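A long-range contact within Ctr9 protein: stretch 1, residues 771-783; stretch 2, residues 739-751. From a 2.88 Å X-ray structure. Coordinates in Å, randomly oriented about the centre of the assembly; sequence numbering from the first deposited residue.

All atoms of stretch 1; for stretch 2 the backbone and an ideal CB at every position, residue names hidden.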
# COMPACT_ATOMS: atom_id res chain seq x y z
N GLN A 771 -29.43 10.95 17.64
CA GLN A 771 -30.81 10.75 17.11
C GLN A 771 -31.86 10.22 18.11
O GLN A 771 -32.98 9.90 17.71
CB GLN A 771 -30.82 9.80 15.89
CG GLN A 771 -29.77 10.10 14.85
CD GLN A 771 -29.87 11.52 14.36
OE1 GLN A 771 -30.97 11.99 14.08
NE2 GLN A 771 -28.74 12.21 14.28
N ASP A 772 -31.51 10.10 19.38
CA ASP A 772 -32.46 9.64 20.40
C ASP A 772 -33.41 10.78 20.65
O ASP A 772 -33.09 11.92 20.37
CB ASP A 772 -31.74 9.25 21.69
CG ASP A 772 -30.94 7.96 21.55
OD1 ASP A 772 -31.10 7.25 20.53
OD2 ASP A 772 -30.14 7.65 22.46
N ALA A 773 -34.60 10.46 21.15
CA ALA A 773 -35.60 11.48 21.47
C ALA A 773 -35.06 12.48 22.47
O ALA A 773 -35.14 13.68 22.25
CB ALA A 773 -36.86 10.84 22.01
N HIS A 774 -34.46 11.97 23.54
CA HIS A 774 -33.98 12.80 24.63
C HIS A 774 -32.98 13.89 24.21
O HIS A 774 -32.93 14.97 24.80
CB HIS A 774 -33.42 11.92 25.77
CG HIS A 774 -32.26 11.04 25.37
ND1 HIS A 774 -30.98 11.52 25.24
CD2 HIS A 774 -32.19 9.72 25.12
CE1 HIS A 774 -30.17 10.53 24.92
NE2 HIS A 774 -30.88 9.43 24.84
N VAL A 775 -32.21 13.61 23.17
CA VAL A 775 -31.33 14.62 22.58
C VAL A 775 -32.17 15.80 22.12
O VAL A 775 -31.90 16.93 22.49
CB VAL A 775 -30.48 14.05 21.41
CG1 VAL A 775 -29.99 15.14 20.48
CG2 VAL A 775 -29.28 13.29 21.96
N TYR A 776 -33.20 15.52 21.34
CA TYR A 776 -34.06 16.57 20.81
C TYR A 776 -34.84 17.31 21.92
O TYR A 776 -35.09 18.51 21.83
CB TYR A 776 -35.02 15.97 19.78
CG TYR A 776 -34.35 15.63 18.47
CD1 TYR A 776 -34.55 16.40 17.33
CD2 TYR A 776 -33.48 14.53 18.36
CE1 TYR A 776 -33.93 16.10 16.12
CE2 TYR A 776 -32.85 14.22 17.16
CZ TYR A 776 -33.08 15.00 16.04
OH TYR A 776 -32.47 14.68 14.85
N VAL A 777 -35.20 16.58 22.96
CA VAL A 777 -35.89 17.17 24.09
C VAL A 777 -34.96 18.18 24.74
O VAL A 777 -35.32 19.34 24.93
CB VAL A 777 -36.33 16.08 25.10
CG1 VAL A 777 -36.94 16.69 26.36
CG2 VAL A 777 -37.34 15.14 24.46
N ASN A 778 -33.76 17.74 25.06
CA ASN A 778 -32.74 18.58 25.68
C ASN A 778 -32.39 19.79 24.84
O ASN A 778 -32.07 20.87 25.36
CB ASN A 778 -31.47 17.77 25.89
CG ASN A 778 -31.65 16.61 26.86
OD1 ASN A 778 -32.67 16.47 27.53
ND2 ASN A 778 -30.63 15.77 26.94
N MET A 779 -32.42 19.60 23.53
CA MET A 779 -32.22 20.70 22.58
C MET A 779 -33.35 21.71 22.67
O MET A 779 -33.12 22.89 22.88
CB MET A 779 -32.13 20.16 21.16
CG MET A 779 -30.73 19.72 20.76
SD MET A 779 -30.53 19.89 18.98
CE MET A 779 -28.86 20.47 18.90
N GLY A 780 -34.58 21.22 22.51
CA GLY A 780 -35.77 22.04 22.72
C GLY A 780 -35.74 22.84 24.03
O GLY A 780 -36.18 23.98 24.07
N HIS A 781 -35.21 22.25 25.09
CA HIS A 781 -35.05 22.94 26.38
C HIS A 781 -34.10 24.14 26.32
O HIS A 781 -34.38 25.19 26.88
CB HIS A 781 -34.53 21.98 27.44
CG HIS A 781 -35.47 20.86 27.76
ND1 HIS A 781 -36.76 20.81 27.29
CD2 HIS A 781 -35.32 19.77 28.55
CE1 HIS A 781 -37.36 19.73 27.75
NE2 HIS A 781 -36.50 19.09 28.53
N ILE A 782 -32.96 23.94 25.67
CA ILE A 782 -32.01 25.03 25.47
C ILE A 782 -32.62 26.13 24.60
O ILE A 782 -32.56 27.29 24.94
CB ILE A 782 -30.69 24.52 24.86
CG1 ILE A 782 -30.01 23.49 25.78
CG2 ILE A 782 -29.72 25.66 24.58
CD1 ILE A 782 -29.72 23.97 27.19
N TYR A 783 -33.23 25.76 23.49
CA TYR A 783 -33.75 26.76 22.55
C TYR A 783 -34.93 27.52 23.12
O TYR A 783 -35.17 28.66 22.76
CB TYR A 783 -34.19 26.10 21.26
CG TYR A 783 -33.08 25.78 20.33
CD1 TYR A 783 -33.19 26.05 18.99
CD2 TYR A 783 -31.91 25.19 20.78
CE1 TYR A 783 -32.17 25.74 18.10
CE2 TYR A 783 -30.89 24.89 19.90
CZ TYR A 783 -31.02 25.16 18.56
OH TYR A 783 -30.01 24.86 17.70
N UNK A 739 -20.32 10.44 22.48
CA UNK A 739 -21.27 11.54 22.43
C UNK A 739 -22.06 11.69 23.73
O UNK A 739 -22.42 12.80 24.12
CB UNK A 739 -22.23 11.34 21.26
N UNK A 740 -22.28 10.57 24.42
CA UNK A 740 -23.10 10.56 25.64
C UNK A 740 -22.41 11.26 26.79
O UNK A 740 -23.05 11.96 27.58
CB UNK A 740 -23.44 9.12 26.05
N UNK A 741 -21.10 11.08 26.86
CA UNK A 741 -20.28 11.74 27.89
C UNK A 741 -20.22 13.25 27.68
O UNK A 741 -20.34 14.02 28.62
CB UNK A 741 -18.86 11.16 27.89
N UNK A 742 -20.00 13.64 26.43
CA UNK A 742 -19.99 15.03 26.02
C UNK A 742 -21.34 15.68 26.29
O UNK A 742 -21.41 16.78 26.85
CB UNK A 742 -19.63 15.15 24.54
N UNK A 743 -22.41 15.01 25.90
CA UNK A 743 -23.76 15.53 26.14
C UNK A 743 -24.05 15.67 27.63
O UNK A 743 -24.73 16.59 28.04
CB UNK A 743 -24.80 14.62 25.49
N UNK A 744 -23.52 14.76 28.44
CA UNK A 744 -23.66 14.86 29.90
C UNK A 744 -22.90 16.03 30.49
O UNK A 744 -23.27 16.58 31.54
CB UNK A 744 -23.18 13.57 30.56
N UNK A 745 -21.81 16.41 29.82
CA UNK A 745 -21.06 17.61 30.18
C UNK A 745 -21.85 18.86 29.78
O UNK A 745 -21.80 19.87 30.47
CB UNK A 745 -19.68 17.61 29.51
N UNK A 746 -22.58 18.80 28.67
CA UNK A 746 -23.44 19.93 28.28
C UNK A 746 -24.59 20.16 29.28
O UNK A 746 -24.99 21.30 29.56
CB UNK A 746 -24.01 19.69 26.88
N UNK A 747 -25.12 19.06 29.82
CA UNK A 747 -26.17 19.12 30.83
C UNK A 747 -25.56 19.68 32.09
O UNK A 747 -26.17 20.49 32.78
CB UNK A 747 -26.80 17.75 31.08
N UNK A 748 -24.35 19.23 32.40
CA UNK A 748 -23.65 19.78 33.55
C UNK A 748 -23.50 21.28 33.31
O UNK A 748 -23.71 22.11 34.20
CB UNK A 748 -22.29 19.10 33.76
N UNK A 749 -23.15 21.62 32.08
CA UNK A 749 -22.93 23.00 31.75
C UNK A 749 -24.18 23.78 32.10
O UNK A 749 -24.15 24.65 32.97
CB UNK A 749 -22.56 23.17 30.27
N UNK A 750 -25.29 23.41 31.48
CA UNK A 750 -26.48 24.23 31.56
C UNK A 750 -26.95 24.41 33.00
O UNK A 750 -27.36 25.50 33.41
CB UNK A 750 -27.60 23.61 30.72
N UNK A 751 -26.90 23.35 33.78
CA UNK A 751 -27.47 23.37 35.11
C UNK A 751 -26.55 24.03 36.12
O UNK A 751 -27.00 24.87 36.90
CB UNK A 751 -27.80 21.94 35.56

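Stretch 2 is one helix throughout, and it runs beside helix 773-783 with an angle of 27° between their N-to-C directions. The axes approach no closer than 12.1 Å, so side chains must span the gap.

Position 739 has its CB out of reach of stretch 1. Nothing there selects a side chain, and the residue is Ala739.

At position 740 CA-to-CB points sideways, and no atom of stretch 1 lies within 5.5 Å of the ideal CB. Farther out are the carboxylate of Asp772 and the ring of His774. A long side chain ending in a donor would suit, such as arginine, lysine or tyrosine. The residue is Tyr740. Its chi1 is m, and its end comes nearer to stretch 1 than its CB. Tyr740 OH donates a hydrogen bond to Asp772 OD2 at 2.9 Å, the one hydrogen bond across the stretches. Asp772 OD2 also accepts a weak hydrogen bond from His774 NE2 at 3.1 Å, so one oxygen accepts from both side chains.

Positions 741 and 742 are out of reach: Ala741 and Ala742.

Position 743 points toward stretch 1. Its CA is 8.4 Å from the CA of Val775, and His774, Val775 and Asn778 lie ahead of it. The gap calls for length; glutamine, methionine or leucine could fill it, and a polar end could meet the polar neighbours. The residue is Gln743, extended with chi1 and chi2 both t. It has the largest covered area in this contact. Gln743 NE2 packs 3.3 Å from Val775 CG2. Gln743 NE2 is also 3.2 Å from Asn778 ND2, but both are donors and no hydrogen bond forms. Gln743 OE1 sits at the edge of the His774 ring, 4.2 Å from His774 CE1, and is hydrogen-bonded elsewhere in the structure.

Positions 744, 745 and 746 are out of reach: Gly744, Ile745 and Ala746.

Position 747 points sideways, with its CA 8.4 Å from the CA of Asn778. A medium or long side chain could reach across; isoleucine, leucine, methionine or glutamine would do. The residue is Ile747. With chi1 m and chi2 t, its end comes nearer, and Ile747 CD1 is 4.0 Å from Asn778 ND2.

Positions 748 and 749 are out of reach: Ala748 and Leu749.

Position 750 points toward stretch 1, and its ideal CB is already 4.1 Å from Ile782 CD1. A compact apolar side chain such as alanine or valine suits. The residue is Val750, with Val750 CG2 3.7 Å from Ile782 CD1 in an apolar contact.

Position 751 is out of reach: Glu751.

Stretch 2 739-751: AYAAQGIAIALVE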
# COMPACT_ATOMS: atom_id res chain seq x y z
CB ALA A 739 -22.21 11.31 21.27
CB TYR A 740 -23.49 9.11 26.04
CG TYR A 740 -24.52 8.52 25.10
CD1 TYR A 740 -25.88 8.57 25.38
CD2 TYR A 740 -24.14 7.98 23.89
CE1 TYR A 740 -26.81 8.09 24.48
CE2 TYR A 740 -25.06 7.48 22.99
CZ TYR A 740 -26.39 7.55 23.28
OH TYR A 740 -27.29 7.05 22.38
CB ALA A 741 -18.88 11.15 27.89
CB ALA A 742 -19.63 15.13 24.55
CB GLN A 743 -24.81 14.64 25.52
CG GLN A 743 -26.09 15.36 25.16
CD GLN A 743 -27.31 14.47 25.23
OE1 GLN A 743 -27.23 13.36 25.73
NE2 GLN A 743 -28.44 14.95 24.72
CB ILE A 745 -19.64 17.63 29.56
CG1 ILE A 745 -18.82 16.45 30.04
CG2 ILE A 745 -18.90 18.89 29.96
CD1 ILE A 745 -17.55 16.23 29.24
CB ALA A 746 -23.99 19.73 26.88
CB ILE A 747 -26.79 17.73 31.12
CG1 ILE A 747 -27.54 17.22 29.88
CG2 ILE A 747 -27.75 17.81 32.31
CD1 ILE A 747 -28.15 15.85 30.05
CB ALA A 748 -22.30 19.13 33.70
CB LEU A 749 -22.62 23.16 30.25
CG LEU A 749 -21.25 23.73 29.93
CD1 LEU A 749 -20.18 22.93 30.65
CD2 LEU A 749 -21.06 23.68 28.43
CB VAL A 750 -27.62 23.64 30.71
CG1 VAL A 750 -28.03 22.29 31.24
CG2 VAL A 750 -28.82 24.58 30.69
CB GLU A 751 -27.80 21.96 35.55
CG GLU A 751 -28.83 21.29 34.66
CD GLU A 751 -29.28 19.94 35.17
OE1 GLU A 751 -28.52 19.30 35.91
OE2 GLU A 751 -30.40 19.53 34.79
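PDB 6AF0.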